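Local coordinates for THUMP domain-containing protein (Pyrococcus horikoshii, PDB 1VBK) that is a THUMP-domain protein of the ThiI family that probably binds RNA and ATP, but whose exact function is not established, at residues A82-E85 / K86-T90; R96-A99 / K100-K104. All coordinates share one frame; numbering follows the deposited sequence.

Contact 1: A82-E85 / K86-T90; sequences ASLE and KINRT
Ser83 turns its hydroxyl back over the first turn of helix 84-102, where OG accepts the backbone N-H of Lys86 at 3.0 Å with an N-H...O angle of 163°. A first torsion of 77° sets OG between the serine's own N and carbonyl carbon, where it meets that N-H in the bond of a serine N-cap. The Lys86 side chain leaves alongside the cap: its CG, anti to its carbonyl carbon, lies 3.1 Å from Ser83 OG, and the chain then runs extended past the hydroxyl, its side touching Glu81 of strand 71-81. The carbonyl oxygen of Ser83 takes the N-H of Ile87, O to N 2.9 Å, while CG1 of Ile87 rests 3.3 Å from the same oxygen. One residue further along, Leu84 and Asn88 meet at an oblique angle. Leu84 CG approaches Asn88 ND2 at 3.8 Å, and the backbone N of Asn88 bonds to Leu84 O. Asn88 OD1 is buried here with no partner in the model, and the side chain also packs on Val131 and Tyr134 of helix 124-138. Glu85 and Arg89 cross obliquely, the nearest side-chain touch being Glu85 CG to Arg89 NH1 at 4.1 Å. Their carboxylate and guanidinium planes are 60° apart, and Glu85 OE1 is 4.3 Å from Arg89 NH1, beyond a salt bridge; any attraction is probably modest. Thr90 folds its hydroxyl back to Lys86 O, which it and Thr90 N reach from opposite faces of the carbonyl plane. The Ile87 side chain packs against Ile154, Ile156, Ala161 and Val131, and Ala82 pairs through its backbone with Gly159. This is a serine N-cap, opening the helix that follows strand 71-81 in the THUMP domain.

Contact 2: R96-A99 / K100-K104; sequences RKKA and KEVGK
Ala99 O is gripped twice at the end of the helix: by Gly103 N at 2.9 Å and by a water that donates to it at 2.8 Å. The same water accepts from Lys104 N, so it bridges the last turn to the departing chain. Gly103 leaves helical geometry with a positive phi of 74°, a conformation that suits glycine. Just before it, Val102 N reaches Lys98 O at 2.8 Å, whereas the bond from Glu101 N to Lys97 O is weak.

Weak too is the hydrogen bond in the salt bridge between Lys97 and Glu101, one turn apart, where NZ of the lysine stands 3.4 Å from OE1 of the glutamate. The Lys97 chain is extended until its last torsion, 52°, which bends NZ round toward the carboxylate; the two side chains meet at an oblique angle. Lys98 passes Glu101 at about a right angle, its CD 4.1 Å from Glu101 OE2. Lys98 NZ stays 4.6 Å from Glu101 OE2, not in contact, though the charges probably attract.

Val102 lays CG2, the branch anti to its carbonyl carbon, 3.3 Å from Lys98 O and 4.1 Å from Lys98 CE, passing obliquely beside the lysine chain.

Lys98, Ala99 and Val102 all touch Ile150, so this end of the helix rests on the first residue of strand 150-157. Arg96 extends to Glu139 in a salt bridge and to the carbonyl of Asn138 at the end of helix 124-138, and Lys104 pairs with Asp149 just before the strand.

How the contacts relate
Both contacts belong to helix 84-102 and follow one another along the chain without nesting or crossing. Coming from strand 71-81, the chain enters contact 1, where the helix starts; contact 2 comes later, where the helix ends and the chain leaves toward strand 108-115. Each is local, closing turns of the helix and no long loop. Their centres lie about 20 Å apart and their nearest atoms about 7 Å, so they do not touch. Strand 150-157 and helix 124-138 are shared neighbours: contact 1 meets Ile154 and Ile156, contact 2 Ile150, so the two helix ends lie along one strand within the THUMP domain.

Contact 1: A82-E85 / K86-T90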
loop_
_atom_site.group_PDB
_atom_site.type_symbol
_atom_site.label_atom_id
_atom_site.label_comp_id
_atom_site.label_asym_id
_atom_site.label_seq_id
_atom_site.Cartn_x
_atom_site.Cartn_y
_atom_site.Cartn_z
ATOM N N ALA A 82 32.421 26.014 -18.365
ATOM C CA ALA A 82 33.131 24.977 -19.102
ATOM C C ALA A 82 33.991 25.492 -20.254
ATOM O O ALA A 82 33.572 25.476 -21.410
ATOM C CB ALA A 82 32.140 23.938 -19.616
ATOM N N SER A 83 35.188 25.964 -19.920
ATOM C CA SER A 83 36.154 26.436 -20.908
ATOM C C SER A 83 37.418 25.669 -20.546
ATOM O O SER A 83 37.643 25.388 -19.371
ATOM C CB SER A 83 36.406 27.943 -20.776
ATOM O OG SER A 83 37.263 28.238 -19.684
ATOM N N LEU A 84 38.236 25.319 -21.533
ATOM C CA LEU A 84 39.449 24.566 -21.238
ATOM C C LEU A 84 40.317 25.306 -20.224
ATOM O O LEU A 84 40.843 24.702 -19.295
ATOM C CB LEU A 84 40.241 24.289 -22.520
ATOM C CG LEU A 84 41.428 23.327 -22.369
ATOM C CD1 LEU A 84 40.983 22.045 -21.671
ATOM C CD2 LEU A 84 42.011 23.016 -23.740
ATOM N N GLU A 85 40.451 26.617 -20.401
ATOM C CA GLU A 85 41.248 27.439 -19.495
ATOM C C GLU A 85 40.796 27.299 -18.039
ATOM O O GLU A 85 41.610 27.062 -17.147
ATOM C CB GLU A 85 41.164 28.911 -19.910
ATOM C CG GLU A 85 41.813 29.871 -18.921
ATOM C CD GLU A 85 41.551 31.329 -19.257
ATOM O OE1 GLU A 85 40.366 31.712 -19.381
ATOM O OE2 GLU A 85 42.529 32.092 -19.394
ATOM N N LYS A 86 39.495 27.449 -17.804
ATOM C CA LYS A 86 38.953 27.350 -16.455
ATOM C C LYS A 86 39.030 25.929 -15.904
ATOM O O LYS A 86 39.306 25.733 -14.719
ATOM C CB LYS A 86 37.510 27.855 -16.433
ATOM C CG LYS A 86 37.393 29.336 -16.783
ATOM C CD LYS A 86 35.995 29.867 -16.513
ATOM C CE LYS A 86 35.946 31.379 -16.651
ATOM N NZ LYS A 86 34.663 31.913 -16.113
ATOM N N ILE A 87 38.783 24.942 -16.759
ATOM C CA ILE A 87 38.857 23.545 -16.336
ATOM C C ILE A 87 40.303 23.218 -15.922
ATOM O O ILE A 87 40.530 22.578 -14.896
ATOM C CB ILE A 87 38.407 22.592 -17.473
ATOM C CG1 ILE A 87 36.890 22.711 -17.681
ATOM C CG2 ILE A 87 38.783 21.154 -17.141
ATOM C CD1 ILE A 87 36.371 21.933 -18.886
ATOM N N ASN A 88 41.277 23.669 -16.711
ATOM C CA ASN A 88 42.680 23.411 -16.379
ATOM C C ASN A 88 43.112 24.052 -15.065
ATOM O O ASN A 88 43.722 23.395 -14.219
ATOM C CB ASN A 88 43.621 23.908 -17.485
ATOM C CG ASN A 88 43.809 22.890 -18.592
ATOM O OD1 ASN A 88 43.638 21.690 -18.379
ATOM N ND2 ASN A 88 44.178 23.363 -19.779
ATOM N N ARG A 89 42.806 25.332 -14.883
ATOM C CA ARG A 89 43.238 25.976 -13.655
ATOM C C ARG A 89 42.523 25.443 -12.415
ATOM O O ARG A 89 43.142 25.319 -11.361
ATOM C CB ARG A 89 43.119 27.506 -13.747
ATOM C CG ARG A 89 41.744 28.104 -13.555
ATOM C CD ARG A 89 41.893 29.547 -13.051
ATOM N NE ARG A 89 40.625 30.271 -12.981
ATOM C CZ ARG A 89 40.117 30.998 -13.973
ATOM N NH1 ARG A 89 40.770 31.108 -15.126
ATOM N NH2 ARG A 89 38.956 31.622 -13.812
ATOM N N THR A 90 41.240 25.109 -12.529
ATOM C CA THR A 90 40.530 24.574 -11.370
ATOM C C THR A 90 41.042 23.170 -11.063
ATOM O O THR A 90 41.191 22.795 -9.905
ATOM C CB THR A 90 39.009 24.510 -11.600
ATOM O OG1 THR A 90 38.526 25.806 -11.966
ATOM C CG2 THR A 90 38.300 24.067 -10.314
#

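Contact 2: R96-A99 / K100-K104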
loop_
_atom_site.group_PDB
_atom_site.type_symbol
_atom_site.label_atom_id
_atom_site.label_comp_id
_atom_site.label_asym_id
_atom_site.label_seq_id
_atom_site.Cartn_x
_atom_site.Cartn_y
_atom_site.Cartn_z
ATOM N N ARG A 96 46.464 20.315 -6.386
ATOM C CA ARG A 96 47.432 20.778 -5.401
ATOM C C ARG A 96 46.905 20.645 -3.981
ATOM O O ARG A 96 47.642 20.248 -3.076
ATOM C CB ARG A 96 47.847 22.218 -5.718
ATOM C CG ARG A 96 48.816 22.268 -6.891
ATOM C CD ARG A 96 49.046 23.656 -7.453
ATOM N NE ARG A 96 50.192 23.651 -8.362
ATOM C CZ ARG A 96 50.553 24.672 -9.133
ATOM N NH1 ARG A 96 49.856 25.797 -9.119
ATOM N NH2 ARG A 96 51.627 24.566 -9.907
ATOM N N LYS A 97 45.626 20.940 -3.788
ATOM C CA LYS A 97 45.040 20.820 -2.462
ATOM C C LYS A 97 45.108 19.366 -2.006
ATOM O O LYS A 97 45.497 19.076 -0.878
ATOM C CB LYS A 97 43.584 21.293 -2.465
ATOM C CG LYS A 97 42.885 21.058 -1.136
ATOM C CD LYS A 97 41.529 21.748 -1.066
ATOM C CE LYS A 97 40.809 21.382 0.224
ATOM N NZ LYS A 97 41.677 21.622 1.418
ATOM N N LYS A 98 44.734 18.451 -2.896
ATOM C CA LYS A 98 44.759 17.036 -2.567
ATOM C C LYS A 98 46.191 16.535 -2.390
ATOM O O LYS A 98 46.476 15.765 -1.470
ATOM C CB LYS A 98 44.058 16.234 -3.662
ATOM C CG LYS A 98 44.043 14.725 -3.434
ATOM C CD LYS A 98 43.163 14.318 -2.263
ATOM C CE LYS A 98 43.055 12.800 -2.197
ATOM N NZ LYS A 98 42.150 12.344 -1.110
ATOM N N ALA A 99 47.093 16.978 -3.264
ATOM C CA ALA A 99 48.487 16.551 -3.186
ATOM C C ALA A 99 49.096 16.927 -1.842
ATOM O O ALA A 99 49.885 16.169 -1.276
ATOM C CB ALA A 99 49.299 17.168 -4.328
ATOM N N LYS A 100 48.732 18.095 -1.325
ATOM C CA LYS A 100 49.260 18.528 -0.037
ATOM C C LYS A 100 48.806 17.548 1.042
ATOM O O LYS A 100 49.579 17.193 1.933
ATOM C CB LYS A 100 48.770 19.937 0.303
ATOM C CG LYS A 100 49.319 20.462 1.617
ATOM C CD LYS A 100 48.733 21.817 1.988
ATOM C CE LYS A 100 49.315 22.318 3.307
ATOM N NZ LYS A 100 48.670 23.582 3.766
ATOM N N GLU A 101 47.554 17.109 0.954
ATOM C CA GLU A 101 47.008 16.161 1.920
ATOM C C GLU A 101 47.660 14.786 1.761
ATOM O O GLU A 101 47.935 14.106 2.751
ATOM C CB GLU A 101 45.490 16.047 1.750
ATOM C CG GLU A 101 44.764 17.363 1.978
ATOM C CD GLU A 101 43.285 17.294 1.644
ATOM O OE1 GLU A 101 42.623 18.357 1.666
ATOM O OE2 GLU A 101 42.784 16.181 1.362
ATOM N N VAL A 102 47.904 14.376 0.518
ATOM C CA VAL A 102 48.542 13.087 0.255
ATOM C C VAL A 102 49.958 13.095 0.842
ATOM O O VAL A 102 50.392 12.117 1.452
ATOM C CB VAL A 102 48.583 12.793 -1.264
ATOM C CG1 VAL A 102 49.447 11.572 -1.547
ATOM C CG2 VAL A 102 47.156 12.545 -1.772
ATOM N N GLY A 103 50.667 14.204 0.652
ATOM C CA GLY A 103 51.999 14.353 1.217
ATOM C C GLY A 103 53.157 13.601 0.588
ATOM O O GLY A 103 54.099 13.214 1.285
ATOM N N LYS A 104 53.097 13.387 -0.721
ATOM C CA LYS A 104 54.176 12.690 -1.412
ATOM C C LYS A 104 54.883 13.638 -2.368
ATOM O O LYS A 104 54.284 14.596 -2.856
ATOM C CB LYS A 104 53.621 11.493 -2.185
ATOM C CG LYS A 104 53.076 10.391 -1.297
ATOM C CD LYS A 104 52.533 9.236 -2.126
ATOM C CE LYS A 104 52.046 8.099 -1.241
ATOM N NZ LYS A 104 51.648 6.902 -2.048
HETATM O O HOH W 1 51.191 14.307 -2.824
#